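PDB 4XYH: kinetochore protein Mis16, which recognises histone H4 and, independently, the CENP-A-specific chaperone Scm3, and so probably helps to place CENP-A at centromeres. Local coordinates for residues H232-V237 and T259-D264; L43-A48 and A92-P97. All coordinates share one frame; numbering follows the deposited sequence.

Contact 1 (H232-V237 and T259-D264)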
loop_
_atom_site.group_PDB
_atom_site.type_symbol
_atom_site.label_atom_id
_atom_site.label_comp_id
_atom_site.label_asym_id
_atom_site.label_seq_id
_atom_site.Cartn_x
_atom_site.Cartn_y
_atom_site.Cartn_z
ATOM N N HIS A 232 -22.283 -5.511 -2.736
ATOM C CA HIS A 232 -21.937 -6.518 -3.717
ATOM C C HIS A 232 -21.985 -5.923 -5.126
ATOM O O HIS A 232 -22.996 -6.008 -5.809
ATOM C CB HIS A 232 -22.874 -7.709 -3.597
ATOM C CG HIS A 232 -22.791 -8.392 -2.274
ATOM N ND1 HIS A 232 -23.651 -8.115 -1.235
ATOM C CD2 HIS A 232 -21.917 -9.324 -1.803
ATOM C CE1 HIS A 232 -23.330 -8.856 -0.187
ATOM N NE2 HIS A 232 -22.276 -9.590 -0.510
ATOM N N ARG A 233 -20.880 -5.320 -5.553
ATOM C CA ARG A 233 -20.851 -4.558 -6.797
ATOM C C ARG A 233 -19.711 -4.997 -7.709
ATOM O O ARG A 233 -19.484 -4.417 -8.763
ATOM C CB ARG A 233 -20.743 -3.071 -6.483
ATOM C CG ARG A 233 -21.880 -2.586 -5.590
ATOM C CD ARG A 233 -21.866 -1.083 -5.381
ATOM N NE ARG A 233 -23.066 -0.641 -4.680
ATOM C CZ ARG A 233 -23.131 0.436 -3.906
ATOM N NH1 ARG A 233 -22.060 1.199 -3.727
ATOM N NH2 ARG A 233 -24.271 0.752 -3.309
ATOM N N HIS A 234 -18.987 -6.023 -7.298
ATOM C CA HIS A 234 -17.905 -6.529 -8.123
ATOM C C HIS A 234 -18.153 -7.992 -8.462
ATOM O O HIS A 234 -18.875 -8.687 -7.752
ATOM C CB HIS A 234 -16.557 -6.353 -7.421
ATOM C CG HIS A 234 -16.038 -4.946 -7.452
ATOM N ND1 HIS A 234 -15.512 -4.373 -8.593
ATOM C CD2 HIS A 234 -15.949 -4.005 -6.482
ATOM C CE1 HIS A 234 -15.125 -3.137 -8.321
ATOM N NE2 HIS A 234 -15.380 -2.886 -7.049
ATOM N N THR A 235 -17.556 -8.458 -9.550
ATOM C CA THR A 235 -17.812 -9.815 -10.012
ATOM C C THR A 235 -16.556 -10.676 -9.866
ATOM O O THR A 235 -16.530 -11.836 -10.273
ATOM C CB THR A 235 -18.311 -9.820 -11.470
ATOM O OG1 THR A 235 -17.325 -9.220 -12.312
ATOM C CG2 THR A 235 -19.609 -9.010 -11.594
ATOM N N ALA A 236 -15.527 -10.102 -9.247
ATOM C CA ALA A 236 -14.316 -10.839 -8.916
ATOM C C ALA A 236 -13.640 -10.132 -7.736
ATOM O O ALA A 236 -14.152 -9.110 -7.259
ATOM C CB ALA A 236 -13.392 -10.929 -10.122
ATOM N N VAL A 237 -12.520 -10.672 -7.252
ATOM C CA VAL A 237 -11.848 -10.131 -6.057
ATOM C C VAL A 237 -11.703 -8.599 -6.069
ATOM O O VAL A 237 -11.343 -8.001 -7.090
ATOM C CB VAL A 237 -10.439 -10.750 -5.884
ATOM C CG1 VAL A 237 -9.669 -10.669 -7.180
ATOM C CG2 VAL A 237 -9.663 -10.040 -4.794
ATOM N N THR A 259 -13.034 -3.199 -13.307
ATOM C CA THR A 259 -13.726 -1.921 -13.094
ATOM C C THR A 259 -13.126 -1.035 -12.001
ATOM O O THR A 259 -12.438 -1.505 -11.081
ATOM C CB THR A 259 -15.214 -2.124 -12.756
ATOM O OG1 THR A 259 -15.351 -2.778 -11.484
ATOM C CG2 THR A 259 -15.900 -2.945 -13.846
ATOM N N LEU A 260 -13.399 0.259 -12.141
ATOM C CA LEU A 260 -13.078 1.275 -11.160
ATOM C C LEU A 260 -14.406 1.821 -10.711
ATOM O O LEU A 260 -15.191 2.266 -11.546
ATOM C CB LEU A 260 -12.222 2.383 -11.773
ATOM C CG LEU A 260 -12.113 3.694 -10.992
ATOM C CD1 LEU A 260 -11.289 3.492 -9.707
ATOM C CD2 LEU A 260 -11.494 4.803 -11.866
ATOM N N GLN A 261 -14.700 1.776 -9.418
ATOM C CA GLN A 261 -16.027 2.207 -8.982
ATOM C C GLN A 261 -15.943 3.235 -7.866
ATOM O O GLN A 261 -14.984 3.270 -7.097
ATOM C CB GLN A 261 -16.887 1.006 -8.554
ATOM C CG GLN A 261 -16.957 -0.126 -9.595
ATOM C CD GLN A 261 -18.055 -1.129 -9.306
ATOM O OE1 GLN A 261 -19.043 -0.804 -8.665
ATOM N NE2 GLN A 261 -17.884 -2.358 -9.779
ATOM N N ILE A 262 -16.952 4.098 -7.812
ATOM C CA ILE A 262 -17.056 5.101 -6.762
ATOM C C ILE A 262 -18.313 4.797 -5.992
ATOM O O ILE A 262 -19.378 4.620 -6.584
ATOM C CB ILE A 262 -17.115 6.537 -7.320
ATOM C CG1 ILE A 262 -15.878 6.828 -8.172
ATOM C CG2 ILE A 262 -17.248 7.534 -6.180
ATOM C CD1 ILE A 262 -14.584 6.856 -7.366
ATOM N N HIS A 263 -18.192 4.701 -4.678
ATOM C CA HIS A 263 -19.340 4.377 -3.864
ATOM C C HIS A 263 -19.641 5.529 -2.942
ATOM O O HIS A 263 -18.714 6.173 -2.434
ATOM C CB HIS A 263 -19.091 3.103 -3.053
ATOM C CG HIS A 263 -18.468 2.003 -3.849
ATOM N ND1 HIS A 263 -19.210 1.105 -4.582
ATOM C CD2 HIS A 263 -17.170 1.674 -4.054
ATOM C CE1 HIS A 263 -18.399 0.265 -5.198
ATOM N NE2 HIS A 263 -17.157 0.586 -4.888
ATOM N N ASP A 264 -20.935 5.776 -2.737
ATOM C CA ASP A 264 -21.428 6.717 -1.731
ATOM C C ASP A 264 -21.901 5.935 -0.506
ATOM O O ASP A 264 -22.970 5.314 -0.536
ATOM C CB ASP A 264 -22.571 7.564 -2.304
ATOM C CG ASP A 264 -23.060 8.648 -1.338
ATOM O OD1 ASP A 264 -22.747 8.579 -0.130
ATOM O OD2 ASP A 264 -23.775 9.573 -1.789
HETATM O O HOH W 1 -23.403 3.193 -2.139
#
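Two hydrogen bonds join R233 to strand 259-264, one through its backbone and one through its guanidinium. Q261 NE2 donates to R233 O over 2.8 Å at an N-H...O angle of 159°, approaching from above the carbonyl plane. The same amide nitrogen donates to T259 OG1 at 3.1 Å, almost in the amide plane, so two acceptors fix the turn of the Gln head. R233, extended from CG to NE, reaches along the strand until NH1 donates to H263 ND1 at 3.0 Å; guanidinium and imidazole lie nearly coplanar, 17° apart. A long cationic side chain suits this place: its NH2 also gives a bond of 2.8 Å to water 1, which in turn donates to D264 O. Beyond the strand, NH2 binds S271 O, and the guanidinium makes a cation-pi contact with Y231.

The loop 232-237 links outer strand 229-231 of one propeller blade to inner strand 238-243 of the next, and H234 matches the histidine of the WD-repeat hydrogen-bonded tetrad: ND1 bonds to D257 OD2 and NE2 to S253 OG. S253 OG also meets H263 NE2, placing H263 where many WD repeats carry tryptophan; with ND1 accepting from R233, H263 is probably protonated on NE2.

Packing round the H234 ring is by face and edge. Over one face lies Q261 NE2, offset toward the rim and 3.2 Å from H234 CE1. An alanine at Q261 would probably leave R233 O without this donor and open a gap over that face of the H234 ring. At the ring's edge, T259 OG1 comes to 3.2 Å from H234 CE1; chi1 66° sets it between backbone N and carbonyl carbon, where it meets ring edge and Gln amide together, and D257 OD1 bonds to it.

Contact 2 (L43-A48 and A92-P97); sequences LVITEA and ASVQLP
L43 CD1 touches the pyrrolidine of P97, the one ring here, at its CD atom, 4.2 Å away. I45 meets the flat Q95-L96 peptide at its carbonyl end, tilted out of the plane, with Q95 O 4.1 Å from I45 CD1. No aromatic ring takes part, and everything else that touches is methyl against methyl.

L96 CD2 faces two neighbouring methyls of the other strand. L43 CD2 is 3.9 Å away, its side chain crossing that of L96 at about a right angle, and I45 CD1 is equally near, at 3.9 Å. I45 also carries that methyl to V94 CG2, at 4.0 Å. Its reach comes from the torsions: CG1 lies anti to the carbonyl carbon (chi1 -61°), and chi2 of 170° carries CD1 out to reach both L96 and V94.

The two strands run antiparallel, 167° apart, yet share no hydrogen bond, and their axes are 9.3 Å apart at closest. They belong to facing sheets of neighbouring blades in a seven-bladed propeller. Strand 41-48 is the N-terminal piece that completes the last blade: L43 and I45 bond through their backbones to S411 and I409 of strand 406-412, the outer-strand closure of WD propellers, in which the two chain ends join in one sheet. Strand 87-97 lies in the first blade.

Branched aliphatic residues suit this interface because their methyls fill the space between sheets without asking for polar partners. P97 suits the exposed margin: its CD offers apolar surface to L43, and its nitrogen has no N-H to satisfy. L96 also touches I409, and V94 rests on L122.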
loop_
_atom_site.group_PDB
_atom_site.type_symbol
_atom_site.label_atom_id
_atom_site.label_comp_id
_atom_site.label_asym_id
_atom_site.label_seq_id
_atom_site.Cartn_x
_atom_site.Cartn_y
_atom_site.Cartn_z
ATOM N N LEU A 43 20.341 7.547 0.445
ATOM C CA LEU A 43 20.144 6.628 1.558
ATOM C C LEU A 43 19.645 5.265 1.076
ATOM O O LEU A 43 18.656 5.185 0.349
ATOM C CB LEU A 43 19.144 7.212 2.562
ATOM C CG LEU A 43 18.687 6.241 3.662
ATOM C CD1 LEU A 43 19.801 6.001 4.671
ATOM C CD2 LEU A 43 17.438 6.732 4.351
ATOM N N VAL A 44 20.339 4.197 1.456
ATOM C CA VAL A 44 19.814 2.845 1.268
ATOM C C VAL A 44 20.031 1.994 2.504
ATOM O O VAL A 44 21.155 1.784 2.926
ATOM C CB VAL A 44 20.452 2.101 0.094
ATOM C CG1 VAL A 44 19.886 0.698 0.037
ATOM C CG2 VAL A 44 20.180 2.814 -1.203
ATOM N N ILE A 45 18.934 1.520 3.075
ATOM C CA ILE A 45 18.952 0.576 4.186
ATOM C C ILE A 45 18.292 -0.720 3.745
ATOM O O ILE A 45 17.190 -0.696 3.191
ATOM C CB ILE A 45 18.211 1.125 5.390
ATOM C CG1 ILE A 45 18.878 2.409 5.869
ATOM C CG2 ILE A 45 18.149 0.079 6.482
ATOM C CD1 ILE A 45 18.070 3.158 6.905
ATOM N N THR A 46 18.967 -1.845 3.965
ATOM C CA THR A 46 18.419 -3.143 3.571
ATOM C C THR A 46 18.278 -4.038 4.783
ATOM O O THR A 46 19.210 -4.194 5.553
ATOM C CB THR A 46 19.292 -3.860 2.527
ATOM O OG1 THR A 46 19.358 -3.072 1.334
ATOM C CG2 THR A 46 18.691 -5.193 2.177
ATOM N N GLU A 47 17.107 -4.626 4.954
ATOM C CA GLU A 47 16.874 -5.472 6.105
ATOM C C GLU A 47 16.253 -6.802 5.693
ATOM O O GLU A 47 15.230 -6.826 5.004
ATOM C CB GLU A 47 15.980 -4.754 7.108
ATOM C CG GLU A 47 15.640 -5.600 8.335
ATOM C CD GLU A 47 16.834 -5.807 9.267
ATOM O OE1 GLU A 47 17.819 -5.024 9.181
ATOM O OE2 GLU A 47 16.781 -6.757 10.084
ATOM N N ALA A 48 16.881 -7.904 6.099
ATOM C CA ALA A 48 16.336 -9.235 5.837
ATOM C C ALA A 48 15.420 -9.629 6.982
ATOM O O ALA A 48 15.854 -9.715 8.123
ATOM C CB ALA A 48 17.443 -10.257 5.663
ATOM N N ALA A 92 8.329 -1.749 13.921
ATOM C CA ALA A 92 9.779 -1.662 13.805
ATOM C C ALA A 92 10.228 -0.226 14.017
ATOM O O ALA A 92 9.500 0.707 13.689
ATOM C CB ALA A 92 10.238 -2.164 12.451
ATOM N N SER A 93 11.415 -0.048 14.585
ATOM C CA SER A 93 12.034 1.270 14.618
ATOM C C SER A 93 13.264 1.303 13.721
ATOM O O SER A 93 13.978 0.312 13.567
ATOM C CB SER A 93 12.413 1.674 16.038
ATOM O OG SER A 93 13.288 0.721 16.591
ATOM N N VAL A 94 13.502 2.452 13.118
ATOM C CA VAL A 94 14.675 2.613 12.296
ATOM C C VAL A 94 15.292 3.974 12.596
ATOM O O VAL A 94 14.591 4.945 12.885
ATOM C CB VAL A 94 14.338 2.481 10.793
ATOM C CG1 VAL A 94 13.320 3.538 10.361
ATOM C CG2 VAL A 94 15.593 2.561 9.951
ATOM N N GLN A 95 16.614 4.027 12.568
ATOM C CA GLN A 95 17.322 5.283 12.704
ATOM C C GLN A 95 17.574 5.851 11.314
ATOM O O GLN A 95 18.201 5.201 10.481
ATOM C CB GLN A 95 18.632 5.075 13.452
ATOM C CG GLN A 95 19.180 6.331 14.071
ATOM C CD GLN A 95 19.997 6.039 15.312
ATOM O OE1 GLN A 95 20.690 5.019 15.384
ATOM N NE2 GLN A 95 19.905 6.923 16.307
ATOM N N LEU A 96 17.053 7.047 11.055
ATOM C CA LEU A 96 17.296 7.728 9.783
ATOM C C LEU A 96 18.069 9.019 10.008
ATOM O O LEU A 96 17.833 9.720 10.984
ATOM C CB LEU A 96 15.985 8.058 9.069
ATOM C CG LEU A 96 14.980 6.979 8.707
ATOM C CD1 LEU A 96 13.770 7.671 8.157
ATOM C CD2 LEU A 96 15.558 6.012 7.681
ATOM N N PRO A 97 18.984 9.350 9.092
ATOM C CA PRO A 97 19.623 10.673 9.141
ATOM C C PRO A 97 18.698 11.738 8.566
ATOM O O PRO A 97 17.810 11.396 7.778
ATOM C CB PRO A 97 20.859 10.493 8.267
ATOM C CG PRO A 97 20.443 9.443 7.261
ATOM C CD PRO A 97 19.488 8.519 7.984
#

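Contact 1 and contact 2 lie on opposite sides of the chain's centre, the centre of each about 19 Å from it; their centres are about 37 Å apart, and their nearest atoms about 27 Å. They share no sheet. Along the chain they come in series, contact 2 closing before 232-237 is reached. Contact 2 sits at the seam where the N-terminal strand completes the last blade and packs on the first. Contact 1 lies midway round, where the chain passes into the blade that begins with strand 238-243. Contact 2 is an apolar packing between the last and first blades; contact 1 ties the loop entering a blade to that blade's third strand by polar bonds.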